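Local coordinates for protein BamaA.19900.a (Balamuthia mandrillaris, PDB 6VZZ) that probably phosphorylates glucose at the expense of ATP and binds beta-D-glucopyranose, at residues K291-A296 against V340-F345; Q20-W25 against R87-V92; V41-T46 against A77-V82. One frame throughout, in Å; residues are numbered along the deposited sequence.

Contact 1 of 3, residues K291-A296 against V340-F345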
ATOM      1  N   LYS A 291     -21.595 -19.689 -12.458  1.00 53.97           N
ATOM      2  CA  LYS A 291     -21.861 -20.291 -13.759  1.00 51.14           C
ATOM      3  C   LYS A 291     -21.095 -19.572 -14.865  1.00 56.79           C
ATOM      4  O   LYS A 291     -20.566 -20.214 -15.781  1.00 58.61           O
ATOM      5  CB  LYS A 291     -23.365 -20.291 -14.043  1.00 54.55           C
ATOM      6  N   ILE A 292     -21.016 -18.241 -14.795  1.00 54.44           N
ATOM      7  CA  ILE A 292     -20.206 -17.492 -15.752  1.00 53.05           C
ATOM      8  C   ILE A 292     -18.761 -17.974 -15.706  1.00 56.02           C
ATOM      9  O   ILE A 292     -18.135 -18.228 -16.743  1.00 55.85           O
ATOM     10  CB  ILE A 292     -20.305 -15.981 -15.468  1.00 52.42           C
ATOM     11  CG1 ILE A 292     -21.762 -15.529 -15.490  1.00 56.45           C
ATOM     12  CG2 ILE A 292     -19.478 -15.196 -16.476  1.00 51.88           C
ATOM     13  CD1 ILE A 292     -21.969 -14.128 -14.976  1.00 54.87           C
ATOM     14  N   ALA A 293     -18.220 -18.131 -14.492  1.00 54.87           N
ATOM     15  CA  ALA A 293     -16.827 -18.534 -14.330  1.00 53.06           C
ATOM     16  C   ALA A 293     -16.586 -19.950 -14.845  1.00 52.84           C
ATOM     17  O   ALA A 293     -15.578 -20.209 -15.507  1.00 52.63           O
ATOM     18  CB  ALA A 293     -16.419 -18.421 -12.864  1.00 51.90           C
ATOM     19  N   LYS A 294     -17.492 -20.885 -14.547  1.00 53.43           N
ATOM     20  CA  LYS A 294     -17.348 -22.237 -15.085  1.00 55.37           C
ATOM     21  C   LYS A 294     -17.462 -22.230 -16.605  1.00 58.61           C
ATOM     22  O   LYS A 294     -16.594 -22.763 -17.307  1.00 59.02           O
ATOM     23  CB  LYS A 294     -18.388 -23.178 -14.471  1.00 49.65           C
ATOM     24  N   ASN A 295     -18.527 -21.608 -17.129  1.00 57.64           N
ATOM     25  CA  ASN A 295     -18.711 -21.498 -18.575  1.00 59.22           C
ATOM     26  C   ASN A 295     -17.483 -20.943 -19.276  1.00 59.08           C
ATOM     27  O   ASN A 295     -17.231 -21.276 -20.439  1.00 61.12           O
ATOM     28  CB  ASN A 295     -19.908 -20.601 -18.889  1.00 61.05           C
ATOM     29  CG  ASN A 295     -21.219 -21.353 -18.895  1.00 62.59           C
ATOM     30  OD1 ASN A 295     -21.271 -22.551 -18.614  1.00 59.68           O
ATOM     31  ND2 ASN A 295     -22.293 -20.646 -19.223  1.00 68.12           N
ATOM     32  N   ALA A 296     -16.713 -20.091 -18.591  1.00 57.90           N
ATOM     33  CA  ALA A 296     -15.588 -19.412 -19.223  1.00 57.55           C
ATOM     34  C   ALA A 296     -14.437 -20.353 -19.559  1.00 61.08           C
ATOM     35  O   ALA A 296     -13.620 -20.018 -20.427  1.00 59.58           O
ATOM     36  CB  ALA A 296     -15.089 -18.282 -18.322  1.00 57.09           C
ATOM     37  N   VAL A 340      -9.636 -21.725  -6.089  1.00 52.15           N
ATOM     38  CA  VAL A 340      -9.406 -23.107  -6.507  1.00 51.13           C
ATOM     39  C   VAL A 340     -10.150 -23.417  -7.803  1.00 51.48           C
ATOM     40  O   VAL A 340      -9.590 -24.007  -8.734  1.00 53.92           O
ATOM     41  CB  VAL A 340      -9.817 -24.074  -5.381  1.00 52.94           C
ATOM     42  CG1 VAL A 340      -9.543 -25.510  -5.785  1.00 48.87           C
ATOM     43  CG2 VAL A 340      -9.080 -23.720  -4.091  1.00 53.02           C
ATOM     44  N   ASN A 341     -11.418 -23.014  -7.890  1.00 50.14           N
ATOM     45  CA  ASN A 341     -12.213 -23.330  -9.070  1.00 50.43           C
ATOM     46  C   ASN A 341     -11.847 -22.491 -10.288  1.00 50.73           C
ATOM     47  O   ASN A 341     -12.328 -22.793 -11.386  1.00 52.86           O
ATOM     48  CB  ASN A 341     -13.704 -23.155  -8.770  1.00 53.26           C
ATOM     49  CG  ASN A 341     -14.176 -24.024  -7.620  1.00 52.42           C
ATOM     50  OD1 ASN A 341     -14.732 -23.527  -6.654  1.00 54.19           O
ATOM     51  ND2 ASN A 341     -13.959 -25.326  -7.726  1.00 56.62           N
ATOM     52  N   ASN A 342     -11.027 -21.454 -10.133  1.00 49.29           N
ATOM     53  CA  ASN A 342     -10.674 -20.577 -11.241  1.00 47.72           C
ATOM     54  C   ASN A 342      -9.233 -20.730 -11.706  1.00 46.72           C
ATOM     55  O   ASN A 342      -8.820 -20.007 -12.617  1.00 46.17           O
ATOM     56  CB  ASN A 342     -10.930 -19.112 -10.868  1.00 49.14           C
ATOM     57  CG  ASN A 342     -12.403 -18.787 -10.776  1.00 50.99           C
ATOM     58  OD1 ASN A 342     -13.246 -19.552 -11.235  1.00 52.42           O
ATOM     59  ND2 ASN A 342     -12.724 -17.641 -10.192  1.00 54.04           N
ATOM     60  N   ASN A 343      -8.455 -21.640 -11.116  1.00 44.43           N
ATOM     61  CA  ASN A 343      -7.068 -21.796 -11.545  1.00 45.26           C
ATOM     62  C   ASN A 343      -6.970 -22.383 -12.944  1.00 47.01           C
ATOM     63  O   ASN A 343      -6.019 -22.081 -13.670  1.00 46.72           O
ATOM     64  CB  ASN A 343      -6.294 -22.678 -10.568  1.00 44.55           C
ATOM     65  CG  ASN A 343      -6.088 -22.018  -9.232  1.00 46.85           C
ATOM     66  OD1 ASN A 343      -5.853 -20.808  -9.147  1.00 42.19           O
ATOM     67  ND2 ASN A 343      -6.181 -22.808  -8.170  1.00 48.66           N
ATOM     68  N   LEU A 344      -7.925 -23.233 -13.335  1.00 48.43           N
ATOM     69  CA  LEU A 344      -7.907 -23.775 -14.687  1.00 42.76           C
ATOM     70  C   LEU A 344      -8.066 -22.661 -15.708  1.00 47.44           C
ATOM     71  O   LEU A 344      -7.300 -22.580 -16.675  1.00 46.65           O
ATOM     72  CB  LEU A 344      -8.998 -24.825 -14.861  1.00 44.44           C
ATOM     73  CG  LEU A 344      -9.245 -25.271 -16.305  1.00 50.85           C
ATOM     74  CD1 LEU A 344      -8.074 -26.071 -16.870  1.00 47.63           C
ATOM     75  CD2 LEU A 344     -10.549 -26.056 -16.423  1.00 48.31           C
ATOM     76  N   PHE A 345      -9.047 -21.776 -15.497  1.00 46.92           N
ATOM     77  CA  PHE A 345      -9.192 -20.632 -16.393  1.00 46.39           C
ATOM     78  C   PHE A 345      -7.902 -19.834 -16.455  1.00 47.61           C
ATOM     79  O   PHE A 345      -7.484 -19.391 -17.532  1.00 51.06           O
ATOM     80  CB  PHE A 345     -10.337 -19.722 -15.950  1.00 45.02           C
ATOM     81  CG  PHE A 345     -10.470 -18.492 -16.796  1.00 47.91           C
ATOM     82  CD1 PHE A 345     -11.240 -18.510 -17.951  1.00 49.16           C
ATOM     83  CD2 PHE A 345      -9.793 -17.326 -16.467  1.00 46.43           C
ATOM     84  CE1 PHE A 345     -11.346 -17.384 -18.756  1.00 49.71           C
ATOM     85  CE2 PHE A 345      -9.891 -16.196 -17.274  1.00 47.76           C
ATOM     86  CZ  PHE A 345     -10.668 -16.227 -18.418  1.00 49.69           C
TER
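Two short segments meet in the part of this kinase built round the six-stranded mixed sheet: Ala293 on helix 289-295 and Ala296 close after it meet Asn342 and Phe345, the latter on helix 343-348. Ala296 and Phe345 form one close pair, their CA atoms 7.1 Å apart; Ala293 and Asn342 make the other, at 7.2 Å between CA atoms. With its CG anti to the backbone N (chi1 177°), Phe345 reaches across and presents one edge of its ring. The carbonyl O of Ala296 lies in the ring plane at that edge, 3.8 Å from Phe345 CD1, where the slightly positive aromatic hydrogens lie. Ala296 CB stands off the ring plane, 3.9 Å from Phe345 CD1. At the other pair, the amide end of Asn342 comes against the methyl of Ala293. No hydrogen bond spans the gap; the meeting is by van der Waals contact and the carbonyl at the ring edge. Met309 of helix 303-327 touches all four residues, while Ala293 also meets Leu266 of helix 263-276. Val340 to Asn343 form a type I turn, and Asn343 bonds to Thr373 and Gln374, tying the turn to strand 370-374. This setting among helices beside that strand is consistent with the larger lobe of the actin-like ATPase fold, here the one built round the six-stranded sheet.

Contact 2 of 3, residues Q20-W25 against R87-V92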
ATOM      1  N   GLN A  20     -21.285 -36.135  17.107  1.00 57.19           N
ATOM      2  CA  GLN A  20     -20.440 -37.207  17.630  1.00 56.50           C
ATOM      3  C   GLN A  20     -19.095 -36.666  18.108  1.00 54.92           C
ATOM      4  O   GLN A  20     -18.578 -37.101  19.144  1.00 57.63           O
ATOM      5  CB  GLN A  20     -20.249 -38.304  16.577  1.00 52.80           C
ATOM      6  N   THR A  21     -18.535 -35.682  17.397  1.00 53.05           N
ATOM      7  CA  THR A  21     -17.218 -35.158  17.757  1.00 53.34           C
ATOM      8  C   THR A  21     -17.251 -34.425  19.095  1.00 56.00           C
ATOM      9  O   THR A  21     -16.368 -34.618  19.942  1.00 55.50           O
ATOM     10  CB  THR A  21     -16.693 -34.234  16.657  1.00 52.13           C
ATOM     11  OG1 THR A  21     -16.503 -34.988  15.455  1.00 57.43           O
ATOM     12  CG2 THR A  21     -15.366 -33.620  17.064  1.00 49.12           C
ATOM     13  N   LEU A  22     -18.255 -33.570  19.304  1.00 53.59           N
ATOM     14  CA  LEU A  22     -18.320 -32.822  20.556  1.00 51.26           C
ATOM     15  C   LEU A  22     -18.550 -33.741  21.750  1.00 53.12           C
ATOM     16  O   LEU A  22     -18.137 -33.416  22.867  1.00 50.57           O
ATOM     17  CB  LEU A  22     -19.409 -31.757  20.473  1.00 48.33           C
ATOM     18  CG  LEU A  22     -19.153 -30.751  19.351  1.00 50.05           C
ATOM     19  CD1 LEU A  22     -20.338 -29.827  19.170  1.00 45.82           C
ATOM     20  CD2 LEU A  22     -17.879 -29.963  19.626  1.00 49.82           C
ATOM     21  N   LYS A  23     -19.203 -34.891  21.544  1.00 53.94           N
ATOM     22  CA  LYS A  23     -19.320 -35.857  22.633  1.00 52.60           C
ATOM     23  C   LYS A  23     -17.951 -36.397  23.020  1.00 52.32           C
ATOM     24  O   LYS A  23     -17.660 -36.571  24.207  1.00 54.74           O
ATOM     25  CB  LYS A  23     -20.255 -37.006  22.252  1.00 54.16           C
ATOM     26  CG  LYS A  23     -21.698 -36.598  21.990  1.00 57.80           C
ATOM     27  CD  LYS A  23     -22.617 -37.815  21.873  1.00 59.71           C
ATOM     28  CE  LYS A  23     -23.955 -37.430  21.250  1.00 61.33           C
ATOM     29  NZ  LYS A  23     -25.019 -38.400  21.608  1.00 70.07           N
ATOM     30  N   GLN A  24     -17.092 -36.656  22.032  1.00 51.90           N
ATOM     31  CA  GLN A  24     -15.743 -37.116  22.341  1.00 52.93           C
ATOM     32  C   GLN A  24     -14.944 -36.039  23.069  1.00 52.18           C
ATOM     33  O   GLN A  24     -14.157 -36.344  23.971  1.00 55.45           O
ATOM     34  CB  GLN A  24     -15.025 -37.551  21.058  1.00 57.75           C
ATOM     35  CG  GLN A  24     -15.568 -38.836  20.413  1.00 61.13           C
ATOM     36  CD  GLN A  24     -14.912 -39.162  19.067  1.00 69.53           C
ATOM     37  OE1 GLN A  24     -14.780 -38.299  18.189  1.00 65.59           O
ATOM     38  NE2 GLN A  24     -14.499 -40.416  18.904  1.00 76.36           N
ATOM     39  N   TRP A  25     -15.149 -34.770  22.708  1.00 52.04           N
ATOM     40  CA  TRP A  25     -14.357 -33.688  23.288  1.00 49.78           C
ATOM     41  C   TRP A  25     -14.630 -33.514  24.774  1.00 53.08           C
ATOM     42  O   TRP A  25     -13.698 -33.309  25.563  1.00 55.47           O
ATOM     43  CB  TRP A  25     -14.650 -32.376  22.563  1.00 49.64           C
ATOM     44  CG  TRP A  25     -13.909 -32.199  21.285  1.00 51.49           C
ATOM     45  CD1 TRP A  25     -13.220 -33.154  20.593  1.00 50.42           C
ATOM     46  CD2 TRP A  25     -13.767 -30.984  20.545  1.00 50.28           C
ATOM     47  NE1 TRP A  25     -12.662 -32.607  19.463  1.00 50.87           N
ATOM     48  CE2 TRP A  25     -12.984 -31.277  19.406  1.00 49.96           C
ATOM     49  CE3 TRP A  25     -14.231 -29.675  20.730  1.00 45.18           C
ATOM     50  CZ2 TRP A  25     -12.653 -30.312  18.455  1.00 46.84           C
ATOM     51  CZ3 TRP A  25     -13.902 -28.717  19.788  1.00 45.50           C
ATOM     52  CH2 TRP A  25     -13.118 -29.041  18.662  1.00 47.56           C
ATOM     53  N   ARG A  87     -23.564 -25.241  23.450  1.00 45.02           N
ATOM     54  CA  ARG A  87     -23.657 -25.285  24.903  1.00 43.07           C
ATOM     55  C   ARG A  87     -24.348 -26.560  25.376  1.00 46.86           C
ATOM     56  O   ARG A  87     -23.912 -27.187  26.349  1.00 44.94           O
ATOM     57  CB  ARG A  87     -24.392 -24.049  25.411  1.00 42.48           C
ATOM     58  CG  ARG A  87     -24.455 -23.968  26.910  1.00 44.76           C
ATOM     59  CD  ARG A  87     -24.999 -22.641  27.354  1.00 48.81           C
ATOM     60  NE  ARG A  87     -26.448 -22.584  27.231  1.00 56.94           N
ATOM     61  CZ  ARG A  87     -27.161 -21.505  27.511  1.00 63.81           C
ATOM     62  NH1 ARG A  87     -26.544 -20.404  27.918  1.00 66.75           N
ATOM     63  NH2 ARG A  87     -28.484 -21.525  27.381  1.00 72.96           N
ATOM     64  N   ASP A  88     -25.416 -26.972  24.687  1.00 46.89           N
ATOM     65  CA  ASP A  88     -26.121 -28.187  25.075  1.00 46.39           C
ATOM     66  C   ASP A  88     -25.293 -29.441  24.848  1.00 45.90           C
ATOM     67  O   ASP A  88     -25.630 -30.490  25.400  1.00 47.13           O
ATOM     68  CB  ASP A  88     -27.435 -28.309  24.311  1.00 47.99           C
ATOM     69  CG  ASP A  88     -28.577 -27.635  25.014  1.00 55.95           C
ATOM     70  OD1 ASP A  88     -28.561 -27.610  26.267  1.00 61.96           O
ATOM     71  OD2 ASP A  88     -29.495 -27.140  24.319  1.00 61.06           O
ATOM     72  N   LEU A  89     -24.238 -29.366  24.039  1.00 47.02           N
ATOM     73  CA  LEU A  89     -23.394 -30.524  23.774  1.00 47.42           C
ATOM     74  C   LEU A  89     -22.075 -30.496  24.526  1.00 44.74           C
ATOM     75  O   LEU A  89     -21.516 -31.559  24.799  1.00 44.21           O
ATOM     76  CB  LEU A  89     -23.103 -30.646  22.273  1.00 46.01           C
ATOM     77  CG  LEU A  89     -24.284 -30.969  21.358  1.00 47.41           C
ATOM     78  CD1 LEU A  89     -23.895 -30.767  19.900  1.00 50.87           C
ATOM     79  CD2 LEU A  89     -24.769 -32.390  21.583  1.00 52.03           C
ATOM     80  N   LEU A  90     -21.554 -29.318  24.861  1.00 45.54           N
ATOM     81  CA  LEU A  90     -20.282 -29.216  25.561  1.00 43.51           C
ATOM     82  C   LEU A  90     -20.405 -28.767  27.005  1.00 43.62           C
ATOM     83  O   LEU A  90     -19.541 -29.109  27.816  1.00 44.15           O
ATOM     84  CB  LEU A  90     -19.347 -28.244  24.839  1.00 42.17           C
ATOM     85  CG  LEU A  90     -18.760 -28.660  23.499  1.00 42.64           C
ATOM     86  CD1 LEU A  90     -17.802 -27.583  23.043  1.00 40.08           C
ATOM     87  CD2 LEU A  90     -18.054 -29.984  23.644  1.00 45.03           C
ATOM     88  N   GLY A  91     -21.431 -27.996  27.349  1.00 40.15           N
ATOM     89  CA  GLY A  91     -21.518 -27.471  28.695  1.00 42.31           C
ATOM     90  C   GLY A  91     -20.527 -26.360  29.016  1.00 43.82           C
ATOM     91  O   GLY A  91     -20.920 -25.307  29.533  1.00 41.52           O
ATOM     92  N   VAL A  92     -19.243 -26.572  28.715  1.00 41.80           N
ATOM     93  CA  VAL A  92     -18.178 -25.667  29.136  1.00 42.20           C
ATOM     94  C   VAL A  92     -18.016 -24.533  28.126  1.00 44.47           C
ATOM     95  O   VAL A  92     -17.976 -24.766  26.911  1.00 41.54           O
ATOM     96  CB  VAL A  92     -16.860 -26.434  29.331  1.00 41.94           C
ATOM     97  CG1 VAL A  92     -15.723 -25.480  29.676  1.00 45.60           C
ATOM     98  CG2 VAL A  92     -17.016 -27.450  30.444  1.00 41.40           C
TER
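Leu22 carries most of its helix's meeting with Leu89 and Leu90, and it divides its branches between them. Its CD1 touches Leu89 CD1 at 3.8 Å, methyl to methyl, the two side chains crossing at about a right angle. Its CB and CD2 turn to Leu90 instead, with Leu22 CB 3.9 Å from Leu90 CD2. That same Leu90 methyl lies 3.5 Å from the backbone O of Leu22, so it covers both the start of the side chain and the carbonyl. Leu90 leaves its backbone alongside helix 16-25 and not at it; CG, anti to the carbonyl carbon (chi1 -71°), brings the branch round. One turn further, Trp25, with Thr21 CG2 over one face of its indole, adds a lighter touch, its CB 4.3 Å from Leu90 CD2. No hydrogen bond crosses; the side chains meet through aliphatic groups alone. Gly91, the first residue beyond helix 72-90, has a positive phi, and Arg26 bonds to the carbonyl of Leu89. The N-terminal helix 16-25 is thus wedged between the end of helix 72-90 and the sheet: Leu22 and Trp25 rest on Leu52 of strand 47-54, and Leu22 on Leu62 of strand 62-68.

Contact 3 of 3, residues V41-T46 against A77-V82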
ATOM      1  N   VAL A  41     -14.478 -17.537  13.538  1.00 36.86           N
ATOM      2  CA  VAL A  41     -15.581 -17.154  12.665  1.00 40.11           C
ATOM      3  C   VAL A  41     -15.031 -16.462  11.427  1.00 39.64           C
ATOM      4  O   VAL A  41     -14.166 -15.584  11.531  1.00 36.97           O
ATOM      5  CB  VAL A  41     -16.596 -16.236  13.371  1.00 38.26           C
ATOM      6  CG1 VAL A  41     -17.816 -16.008  12.475  1.00 31.46           C
ATOM      7  CG2 VAL A  41     -17.011 -16.837  14.684  1.00 37.75           C
ATOM      8  N   ASP A  42     -15.547 -16.855  10.261  1.00 40.35           N
ATOM      9  CA  ASP A  42     -15.248 -16.234   8.973  1.00 39.10           C
ATOM     10  C   ASP A  42     -16.534 -15.565   8.498  1.00 41.37           C
ATOM     11  O   ASP A  42     -17.437 -16.234   7.986  1.00 42.51           O
ATOM     12  CB  ASP A  42     -14.750 -17.281   7.978  1.00 40.62           C
ATOM     13  CG  ASP A  42     -14.584 -16.728   6.563  1.00 48.15           C
ATOM     14  OD1 ASP A  42     -14.572 -15.490   6.380  1.00 47.99           O
ATOM     15  OD2 ASP A  42     -14.453 -17.543   5.620  1.00 52.54           O
ATOM     16  N   ILE A  43     -16.632 -14.253   8.680  1.00 42.41           N
ATOM     17  CA  ILE A  43     -17.806 -13.498   8.255  1.00 41.32           C
ATOM     18  C   ILE A  43     -17.505 -12.943   6.869  1.00 41.67           C
ATOM     19  O   ILE A  43     -16.786 -11.950   6.724  1.00 39.71           O
ATOM     20  CB  ILE A  43     -18.164 -12.386   9.239  1.00 38.64           C
ATOM     21  CG1 ILE A  43     -18.485 -12.967  10.614  1.00 38.78           C
ATOM     22  CG2 ILE A  43     -19.340 -11.594   8.708  1.00 40.66           C
ATOM     23  CD1 ILE A  43     -18.738 -11.903  11.683  1.00 35.72           C
ATOM     24  N   GLY A  44     -18.044 -13.599   5.836  1.00 44.34           N
ATOM     25  CA  GLY A  44     -17.914 -13.100   4.483  1.00 43.81           C
ATOM     26  C   GLY A  44     -19.075 -12.205   4.093  1.00 43.96           C
ATOM     27  O   GLY A  44     -20.051 -12.041   4.819  1.00 46.54           O
ATOM     28  N   GLY A  45     -18.959 -11.610   2.909  1.00 50.33           N
ATOM     29  CA  GLY A  45     -20.017 -10.737   2.435  1.00 49.26           C
ATOM     30  C   GLY A  45     -21.297 -11.461   2.084  1.00 49.29           C
ATOM     31  O   GLY A  45     -22.353 -10.826   2.025  1.00 53.66           O
ATOM     32  N   THR A  46     -21.224 -12.771   1.849  1.00 48.25           N
ATOM     33  CA  THR A  46     -22.383 -13.595   1.527  1.00 47.71           C
ATOM     34  C   THR A  46     -22.613 -14.715   2.529  1.00 50.52           C
ATOM     35  O   THR A  46     -23.766 -15.012   2.856  1.00 51.39           O
ATOM     36  CB  THR A  46     -22.233 -14.195   0.113  1.00 47.38           C
ATOM     37  OG1 THR A  46     -22.289 -13.148  -0.861  1.00 49.92           O
ATOM     38  CG2 THR A  46     -23.333 -15.196  -0.191  1.00 47.26           C
ATOM     39  N   ALA A  77     -28.773 -13.740  15.218  1.00 48.39           N
ATOM     40  CA  ALA A  77     -29.667 -14.880  15.397  1.00 46.72           C
ATOM     41  C   ALA A  77     -28.945 -16.196  15.119  1.00 48.31           C
ATOM     42  O   ALA A  77     -29.193 -17.200  15.792  1.00 47.50           O
ATOM     43  CB  ALA A  77     -30.891 -14.737  14.497  1.00 46.54           C
ATOM     44  N   PHE A  78     -28.049 -16.213  14.129  1.00 47.30           N
ATOM     45  CA  PHE A  78     -27.268 -17.418  13.873  1.00 46.00           C
ATOM     46  C   PHE A  78     -26.327 -17.716  15.033  1.00 46.72           C
ATOM     47  O   PHE A  78     -26.226 -18.864  15.472  1.00 48.65           O
ATOM     48  CB  PHE A  78     -26.505 -17.265  12.553  1.00 49.18           C
ATOM     49  CG  PHE A  78     -25.352 -18.244  12.365  1.00 51.82           C
ATOM     50  CD1 PHE A  78     -25.576 -19.538  11.897  1.00 53.14           C
ATOM     51  CD2 PHE A  78     -24.035 -17.848  12.602  1.00 49.24           C
ATOM     52  CE1 PHE A  78     -24.506 -20.436  11.700  1.00 51.71           C
ATOM     53  CE2 PHE A  78     -22.963 -18.741  12.402  1.00 49.80           C
ATOM     54  CZ  PHE A  78     -23.201 -20.035  11.950  1.00 47.47           C
ATOM     55  N   PHE A  79     -25.653 -16.690  15.566  1.00 47.87           N
ATOM     56  CA  PHE A  79     -24.711 -16.906  16.661  1.00 46.65           C
ATOM     57  C   PHE A  79     -25.434 -17.383  17.919  1.00 47.18           C
ATOM     58  O   PHE A  79     -25.034 -18.379  18.533  1.00 45.58           O
ATOM     59  CB  PHE A  79     -23.922 -15.624  16.947  1.00 44.56           C
ATOM     60  CG  PHE A  79     -22.981 -15.214  15.842  1.00 42.30           C
ATOM     61  CD1 PHE A  79     -22.299 -16.165  15.092  1.00 46.32           C
ATOM     62  CD2 PHE A  79     -22.772 -13.868  15.558  1.00 41.22           C
ATOM     63  CE1 PHE A  79     -21.417 -15.787  14.073  1.00 42.04           C
ATOM     64  CE2 PHE A  79     -21.901 -13.477  14.543  1.00 42.89           C
ATOM     65  CZ  PHE A  79     -21.217 -14.440  13.802  1.00 41.39           C
ATOM     66  N   ASP A  80     -26.497 -16.676  18.324  1.00 45.17           N
ATOM     67  CA  ASP A  80     -27.311 -17.126  19.452  1.00 44.58           C
ATOM     68  C   ASP A  80     -27.725 -18.583  19.286  1.00 44.85           C
ATOM     69  O   ASP A  80     -27.571 -19.399  20.201  1.00 45.92           O
ATOM     70  CB  ASP A  80     -28.556 -16.243  19.601  1.00 41.81           C
ATOM     71  CG  ASP A  80     -28.234 -14.829  20.082  1.00 47.29           C
ATOM     72  OD1 ASP A  80     -27.089 -14.588  20.528  1.00 43.64           O
ATOM     73  OD2 ASP A  80     -29.136 -13.956  20.015  1.00 48.58           O
ATOM     74  N   SER A  81     -28.240 -18.933  18.110  1.00 45.16           N
ATOM     75  CA  SER A  81     -28.727 -20.291  17.891  1.00 45.84           C
ATOM     76  C   SER A  81     -27.603 -21.310  18.017  1.00 45.43           C
ATOM     77  O   SER A  81     -27.709 -22.277  18.780  1.00 44.69           O
ATOM     78  CB  SER A  81     -29.384 -20.396  16.520  1.00 47.37           C
ATOM     79  OG  SER A  81     -29.760 -21.730  16.262  1.00 51.29           O
ATOM     80  N   VAL A  82     -26.515 -21.115  17.270  1.00 45.98           N
ATOM     81  CA  VAL A  82     -25.448 -22.104  17.292  1.00 45.86           C
ATOM     82  C   VAL A  82     -24.719 -22.097  18.629  1.00 44.14           C
ATOM     83  O   VAL A  82     -24.160 -23.122  19.029  1.00 45.62           O
ATOM     84  CB  VAL A  82     -24.484 -21.882  16.112  1.00 45.68           C
ATOM     85  CG1 VAL A  82     -23.556 -20.729  16.398  1.00 47.63           C
ATOM     86  CG2 VAL A  82     -23.697 -23.139  15.840  1.00 46.88           C
TER
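Phe79 reaches from helix 72-90 to the sheet, and Val41 and Ile43 of strand 37-43 receive the far end of its ring in different ways. Val41 comes from the opposite direction: its CG1 branch, anti to the backbone N (chi1 -173°), meets the ring obliquely, 3.9 Å from Phe79 CE1 and 4.0 Å from Phe79 CZ. Ile43 arrives at a slant and at the edge. Its CD1, at the tip of an extended chain (chi2 175°), lies near the ring plane, 4.1 Å from Phe79 CZ. The two aliphatic groups therefore share the CZ corner, one near the plane and one tilted from it. Val41 and Ile43 alternate with Asp42 along the strand, so both can serve the helix-facing side of the sheet, while Asp42 bonds to Asn381. Nothing polar joins helix and strand here; the backbones stand well apart, 10.0 Å between the CA atoms of Val41 and Phe79, and the ring spans that distance. Neighbours probably restrict the ring: Phe136 meets it edge-to-face, and Leu99 of strand 96-101 touches all three residues. Phe79 CE1 in turn sits in plane at the edge of the Phe78 ring, which packs on Leu65 and Val67. Beyond Ile43 the chain turns through Gly44, Gly45 and Thr46 into strand 47-54. A central hairpin with an Asp-Ile-Gly-Gly-Thr turn, backed by the helix that crosses from strand 62-68 to the parallel strand 96-101, is characteristic of the smaller lobe of the actin-like ATPase fold; in relatives this turn is the phosphate-1 loop that faces the ATP phosphates.

How the contacts relate
Contacts 2 and 3 share helix 72-90, which lies along one side of the five-stranded sheet: its first half meets the central strand 37-43 in contact 3, its last turn meets helix 16-25 in contact 2. Their nearest atoms are about 5 Å apart, without touching. Contact 1 belongs to the other sheet's lobe, its centre about 27 Å from that of contact 3 and 39 Å from that of contact 2. Contacts 1 and 3 each lie about 16 Å from the chain centre and contact 2, at 30 Å, on the periphery, though most touching residues are buried. Contact 2 is mostly leucine against leucine, contact 3 a ring against aliphatic tips, and contact 1 mixes a ring edge with a carbonyl and an amide.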